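Local coordinates for protein ribonuclease VapC (PDB 7BY3) that probably acts as the toxic ribonuclease of a toxin-antitoxin pair, a magnesium-dependent PIN-domain endonuclease that cleaves RNA, at residues S5-T10 with A91-T96; I105-K110 with T120-H125. All blocks are in the same frame, centred on the assembly; numbering follows the deposited sequence.

Interaction 1: residues S5-T10 with A91-T96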
loop_
_atom_site.group_PDB
_atom_site.type_symbol
_atom_site.label_atom_id
_atom_site.label_comp_id
_atom_site.label_asym_id
_atom_site.label_seq_id
_atom_site.Cartn_x
_atom_site.Cartn_y
_atom_site.Cartn_z
ATOM N N SER B 5 -1.552 -2.545 22.586
ATOM C CA SER B 5 -0.777 -1.762 21.634
ATOM C C SER B 5 -1.698 -0.944 20.735
ATOM O O SER B 5 -2.877 -1.264 20.582
ATOM C CB SER B 5 0.124 -2.670 20.799
ATOM O OG SER B 5 1.202 -3.159 21.576
ATOM N N ALA B 6 -1.151 0.110 20.138
ATOM C CA ALA B 6 -1.969 1.083 19.429
ATOM C C ALA B 6 -1.533 1.326 17.986
ATOM O O ALA B 6 -0.344 1.443 17.691
ATOM C CB ALA B 6 -1.966 2.391 20.193
ATOM N N LEU B 7 -2.518 1.398 17.095
ATOM C CA LEU B 7 -2.314 1.862 15.726
ATOM C C LEU B 7 -3.085 3.162 15.531
ATOM O O LEU B 7 -4.298 3.206 15.738
ATOM C CB LEU B 7 -2.768 0.814 14.707
ATOM C CG LEU B 7 -2.528 1.174 13.237
ATOM C CD1 LEU B 7 -1.222 0.582 12.742
ATOM C CD2 LEU B 7 -3.684 0.727 12.362
ATOM N N PHE B 8 -2.387 4.220 15.135
ATOM C CA PHE B 8 -3.005 5.537 15.031
ATOM C C PHE B 8 -3.342 5.919 13.595
ATOM O O PHE B 8 -2.498 5.842 12.704
ATOM C CB PHE B 8 -2.097 6.595 15.658
ATOM C CG PHE B 8 -2.121 6.594 17.159
ATOM C CD1 PHE B 8 -1.234 5.815 17.880
ATOM C CD2 PHE B 8 -3.043 7.362 17.848
ATOM C CE1 PHE B 8 -1.261 5.808 19.261
ATOM C CE2 PHE B 8 -3.074 7.359 19.228
ATOM C CZ PHE B 8 -2.182 6.581 19.935
ATOM N N ASP B 9 -4.589 6.333 13.386
ATOM C CA ASP B 9 -5.067 6.752 12.074
ATOM C C ASP B 9 -4.490 8.116 11.704
ATOM O O ASP B 9 -4.028 8.862 12.568
ATOM C CB ASP B 9 -6.598 6.790 12.052
ATOM C CG ASP B 9 -7.166 6.796 10.644
ATOM O OD1 ASP B 9 -6.379 6.696 9.680
ATOM O OD2 ASP B 9 -8.404 6.891 10.502
ATOM N N THR B 10 -4.515 8.423 10.412
ATOM C CA THR B 10 -3.883 9.622 9.867
ATOM C C THR B 10 -4.348 10.925 10.523
ATOM O O THR B 10 -3.538 11.815 10.781
ATOM C CB THR B 10 -4.133 9.724 8.345
ATOM O OG1 THR B 10 -3.796 8.480 7.719
ATOM C CG2 THR B 10 -3.297 10.838 7.735
ATOM N N ALA B 91 -10.136 0.616 4.940
ATOM C CA ALA B 91 -10.102 -0.835 5.083
ATOM C C ALA B 91 -8.685 -1.347 5.317
ATOM O O ALA B 91 -8.475 -2.279 6.090
ATOM C CB ALA B 91 -10.704 -1.499 3.852
ATOM N N ILE B 92 -7.717 -0.730 4.649
ATOM C CA ILE B 92 -6.323 -1.147 4.753
ATOM C C ILE B 92 -5.757 -0.839 6.138
ATOM O O ILE B 92 -5.039 -1.651 6.721
ATOM C CB ILE B 92 -5.458 -0.474 3.667
ATOM C CG1 ILE B 92 -5.887 -0.957 2.280
ATOM C CG2 ILE B 92 -3.986 -0.773 3.884
ATOM C CD1 ILE B 92 -5.261 -0.192 1.139
ATOM N N ILE B 93 -6.098 0.331 6.668
ATOM C CA ILE B 93 -5.642 0.729 7.994
ATOM C C ILE B 93 -6.296 -0.141 9.069
ATOM O O ILE B 93 -5.659 -0.508 10.056
ATOM C CB ILE B 93 -5.932 2.224 8.252
ATOM C CG1 ILE B 93 -4.950 3.086 7.456
ATOM C CG2 ILE B 93 -5.811 2.559 9.726
ATOM C CD1 ILE B 93 -5.254 4.561 7.494
ATOM N N LEU B 94 -7.561 -0.495 8.861
ATOM C CA LEU B 94 -8.262 -1.385 9.781
ATOM C C LEU B 94 -7.726 -2.812 9.676
ATOM O O LEU B 94 -7.613 -3.516 10.677
ATOM C CB LEU B 94 -9.769 -1.361 9.512
ATOM C CG LEU B 94 -10.641 -2.213 10.439
ATOM C CD1 LEU B 94 -10.396 -1.851 11.896
ATOM C CD2 LEU B 94 -12.113 -2.062 10.091
ATOM N N ALA B 95 -7.391 -3.232 8.458
ATOM C CA ALA B 95 -6.820 -4.557 8.228
ATOM C C ALA B 95 -5.455 -4.684 8.889
ATOM O O ALA B 95 -5.110 -5.729 9.439
ATOM C CB ALA B 95 -6.712 -4.837 6.740
ATOM N N THR B 96 -4.683 -3.607 8.822
ATOM C CA THR B 96 -3.365 -3.560 9.434
ATOM C C THR B 96 -3.464 -3.713 10.950
ATOM O O THR B 96 -2.674 -4.430 11.565
ATOM C CB THR B 96 -2.643 -2.243 9.084
ATOM O OG1 THR B 96 -2.416 -2.187 7.670
ATOM C CG2 THR B 96 -1.311 -2.148 9.805
#
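L7 and I93 carry this contact, their side chains crossing obliquely between a short strand and one side of a helix. CG of L7 stands anti to its backbone N (chi1 -177°), and the two methyls beyond it divide the work: L7 CD2 rests on I93 CG2 at 3.9 Å and comes within 3.3 Å of the I93 carbonyl O, while L7 CD1 meets T96 CG2 at 4.0 Å. T96 can offer that methyl because its hydroxyl turns back into the helix, where T96 OG1 donates to I92 O (2.8 Å) from the face of that carbonyl opposite to T96 N.

At the other end D9 and I93 cross at about a right angle, and D9 OD1 lies 3.3 Å from I93 CD1, an apolar contact at one oxygen of a carboxylate predicted to bind magnesium. D9 OD1 also takes the T10 N-H at 2.6 Å, from 44° out of the carboxylate plane. D9 OD2 bonds to a polar side chain of another protein's chain, so a partner reaches the predicted metal site. Strand 6-8 pairs with strand 103-105, whose L104 touches both L7 and I93; helix 71-83 packs behind T96, and T40 of helix 38-50 packs on I93 and hydrogen-bonds to the T10 hydroxyl.

Interaction 2: residues I105-K110 with T120-H125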
loop_
_atom_site.group_PDB
_atom_site.type_symbol
_atom_site.label_atom_id
_atom_site.label_comp_id
_atom_site.label_asym_id
_atom_site.label_seq_id
_atom_site.Cartn_x
_atom_site.Cartn_y
_atom_site.Cartn_z
ATOM N N ILE B 105 -7.105 3.701 16.674
ATOM C CA ILE B 105 -7.537 4.958 17.258
ATOM C C ILE B 105 -7.734 5.971 16.145
ATOM O O ILE B 105 -6.799 6.311 15.422
ATOM C CB ILE B 105 -6.533 5.493 18.296
ATOM C CG1 ILE B 105 -6.133 4.387 19.267
ATOM C CG2 ILE B 105 -7.137 6.628 19.087
ATOM C CD1 ILE B 105 -4.837 3.739 18.923
ATOM N N THR B 106 -8.970 6.431 16.005
ATOM C CA THR B 106 -9.341 7.332 14.928
ATOM C C THR B 106 -10.443 8.273 15.386
ATOM O O THR B 106 -11.235 7.934 16.263
ATOM C CB THR B 106 -9.815 6.554 13.681
ATOM O OG1 THR B 106 -10.276 7.472 12.683
ATOM C CG2 THR B 106 -10.940 5.597 14.044
ATOM N N ARG B 107 -10.489 9.459 14.794
ATOM C CA ARG B 107 -11.565 10.395 15.079
ATOM C C ARG B 107 -12.792 10.112 14.227
ATOM O O ARG B 107 -13.814 10.781 14.372
ATOM C CB ARG B 107 -11.112 11.833 14.846
ATOM C CG ARG B 107 -10.920 12.636 16.113
ATOM C CD ARG B 107 -10.680 14.098 15.796
ATOM N NE ARG B 107 -9.347 14.310 15.246
ATOM C CZ ARG B 107 -9.091 14.434 13.950
ATOM N NH1 ARG B 107 -7.853 14.619 13.529
ATOM N NH2 ARG B 107 -10.079 14.384 13.081
ATOM N N ASN B 108 -12.706 9.114 13.354
ATOM C CA ASN B 108 -13.780 8.895 12.401
ATOM C C ASN B 108 -14.797 7.914 12.972
ATOM O O ASN B 108 -14.593 6.701 12.966
ATOM C CB ASN B 108 -13.185 8.377 11.084
ATOM C CG ASN B 108 -14.208 8.254 9.974
ATOM O OD1 ASN B 108 -15.356 8.671 10.113
ATOM N ND2 ASN B 108 -13.787 7.681 8.852
ATOM N N THR B 109 -15.907 8.469 13.452
ATOM C CA THR B 109 -17.017 7.700 14.001
ATOM C C THR B 109 -17.987 7.261 12.919
ATOM O O THR B 109 -18.563 6.177 12.983
ATOM C CB THR B 109 -17.778 8.503 15.067
ATOM O OG1 THR B 109 -18.333 9.682 14.474
ATOM C CG2 THR B 109 -16.838 8.904 16.190
ATOM N N LYS B 110 -18.167 8.138 11.937
ATOM C CA LYS B 110 -19.117 7.930 10.852
ATOM C C LYS B 110 -18.878 6.595 10.161
ATOM O O LYS B 110 -19.808 5.821 9.940
ATOM C CB LYS B 110 -19.017 9.078 9.845
ATOM C CG LYS B 110 -20.075 9.066 8.761
ATOM C CD LYS B 110 -19.983 10.320 7.909
ATOM C CE LYS B 110 -20.714 10.148 6.590
ATOM N NZ LYS B 110 -20.748 8.725 6.157
ATOM N N THR B 120 -12.611 5.772 19.589
ATOM C CA THR B 120 -12.700 7.185 19.246
ATOM C C THR B 120 -12.239 8.030 20.446
ATOM O O THR B 120 -12.923 8.126 21.463
ATOM C CB THR B 120 -14.130 7.571 18.776
ATOM O OG1 THR B 120 -14.177 8.967 18.457
ATOM C CG2 THR B 120 -15.192 7.230 19.815
ATOM N N PRO B 121 -11.027 8.604 20.339
ATOM C CA PRO B 121 -10.433 9.376 21.437
ATOM C C PRO B 121 -11.097 10.727 21.718
ATOM O O PRO B 121 -11.359 11.025 22.882
ATOM C CB PRO B 121 -8.989 9.577 20.967
ATOM C CG PRO B 121 -9.076 9.546 19.488
ATOM C CD PRO B 121 -10.160 8.571 19.151
ATOM N N TYR B 122 -11.399 11.510 20.685
ATOM C CA TYR B 122 -11.875 12.877 20.901
ATOM C C TYR B 122 -12.714 13.416 19.738
ATOM O O TYR B 122 -13.011 12.695 18.788
ATOM C CB TYR B 122 -10.690 13.816 21.187
ATOM C CG TYR B 122 -9.577 13.810 20.157
ATOM C CD1 TYR B 122 -9.504 14.789 19.178
ATOM C CD2 TYR B 122 -8.586 12.839 20.182
ATOM C CE1 TYR B 122 -8.482 14.791 18.248
ATOM C CE2 TYR B 122 -7.567 12.828 19.249
ATOM C CZ TYR B 122 -7.521 13.806 18.284
ATOM O OH TYR B 122 -6.507 13.803 17.357
ATOM N N GLU B 123 -13.093 14.689 19.829
ATOM C CA GLU B 123 -14.115 15.263 18.954
ATOM C C GLU B 123 -13.697 16.596 18.333
ATOM O O GLU B 123 -12.934 17.354 18.931
ATOM C CB GLU B 123 -15.415 15.447 19.751
ATOM C CG GLU B 123 -16.601 15.997 18.972
ATOM C CD GLU B 123 -17.100 15.043 17.910
ATOM O OE1 GLU B 123 -16.997 13.816 18.119
ATOM O OE2 GLU B 123 -17.599 15.519 16.869
ATOM N N ILE B 124 -14.191 16.874 17.127
ATOM C CA ILE B 124 -14.103 18.217 16.568
ATOM C C ILE B 124 -15.415 18.957 16.877
ATOM O O ILE B 124 -16.492 18.562 16.430
ATOM C CB ILE B 124 -13.776 18.197 15.035
ATOM C CG1 ILE B 124 -14.858 17.502 14.200
ATOM C CG2 ILE B 124 -12.435 17.528 14.779
ATOM C CD1 ILE B 124 -15.688 18.450 13.352
ATOM N N HIS B 125 -15.289 19.995 17.706
ATOM C CA HIS B 125 -16.381 20.862 18.175
ATOM C C HIS B 125 -17.767 20.217 18.205
ATOM O O HIS B 125 -18.503 20.252 17.219
ATOM C CB HIS B 125 -16.425 22.129 17.335
#
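R107 lays its aliphatic chain against Y122: CG sits over one face of the ring, 4.1 Å from the centroid and displaced toward the rim. Further out the chain bends at chi3 (-73°), which carries R107 NE out past the rim, 3.2 Å from Y122 CE1. That carbon lies at the edge of the guanidinium, in its plane, and the two flat groups are inclined 57° to each other, so the aliphatic part of the arginine makes the CH-pi contact while the charged end passes by the ring instead of stacking on it. Both polar ends turn to one carboxylate, D15 of helix 10-17, which forms a salt bridge with R107 NH1 and accepts a hydrogen bond from Y122 OH.

The packing is equally close at the start of the contact. I105 CG2 presses on P121 CG at 3.5 Å, and the carbonyl O of T106 faces the proline ring at CD, 3.1 Å away, while also receiving a CA-H...O contact from T120 CA at 3.4 Å. Here the chain leaves strand 103-105 of the parallel PIN-domain sheet through an ST turn, T106 OG1 accepting from N108 N (3.0 Å), and the return segment comes off neighbouring strand 118-119. The same T106 hydroxyl bonds to D9, at the predicted magnesium site.

Toward solvent the contact thins. T109 and T120, both exposed, touch through T109 CG2 and T120 OG1 at 3.5 Å, a methyl against a hydroxyl oxygen. The C-terminal side is loose as well, but there another protein's chain comes in: I124 CG2 stands 4.0 Å from R107 CD, and an acidic side chain of that chain packs on I124.

From the N terminus, strand 6-8 runs into the start of helix 10-17, and interaction 1 closes a long, mostly helical excursion by bringing helix 88-99 against that strand. The chain then continues into strand 103-105, where interaction 2 opens; it closes a short loop of nine residues, through helix 109-112 and strand 118-119, to the C-terminal tail. The two closures follow in series, neither nesting nor crossing. They meet side by side in the sheet: I105 N lies 3.0 Å from L7 O, a probable hydrogen bond, and A6 CB packs on I105 CD1. They join helix 88-99, strands 6-8 and 103-105 and the C-terminal tail, with the predicted magnesium site where the contacts meet.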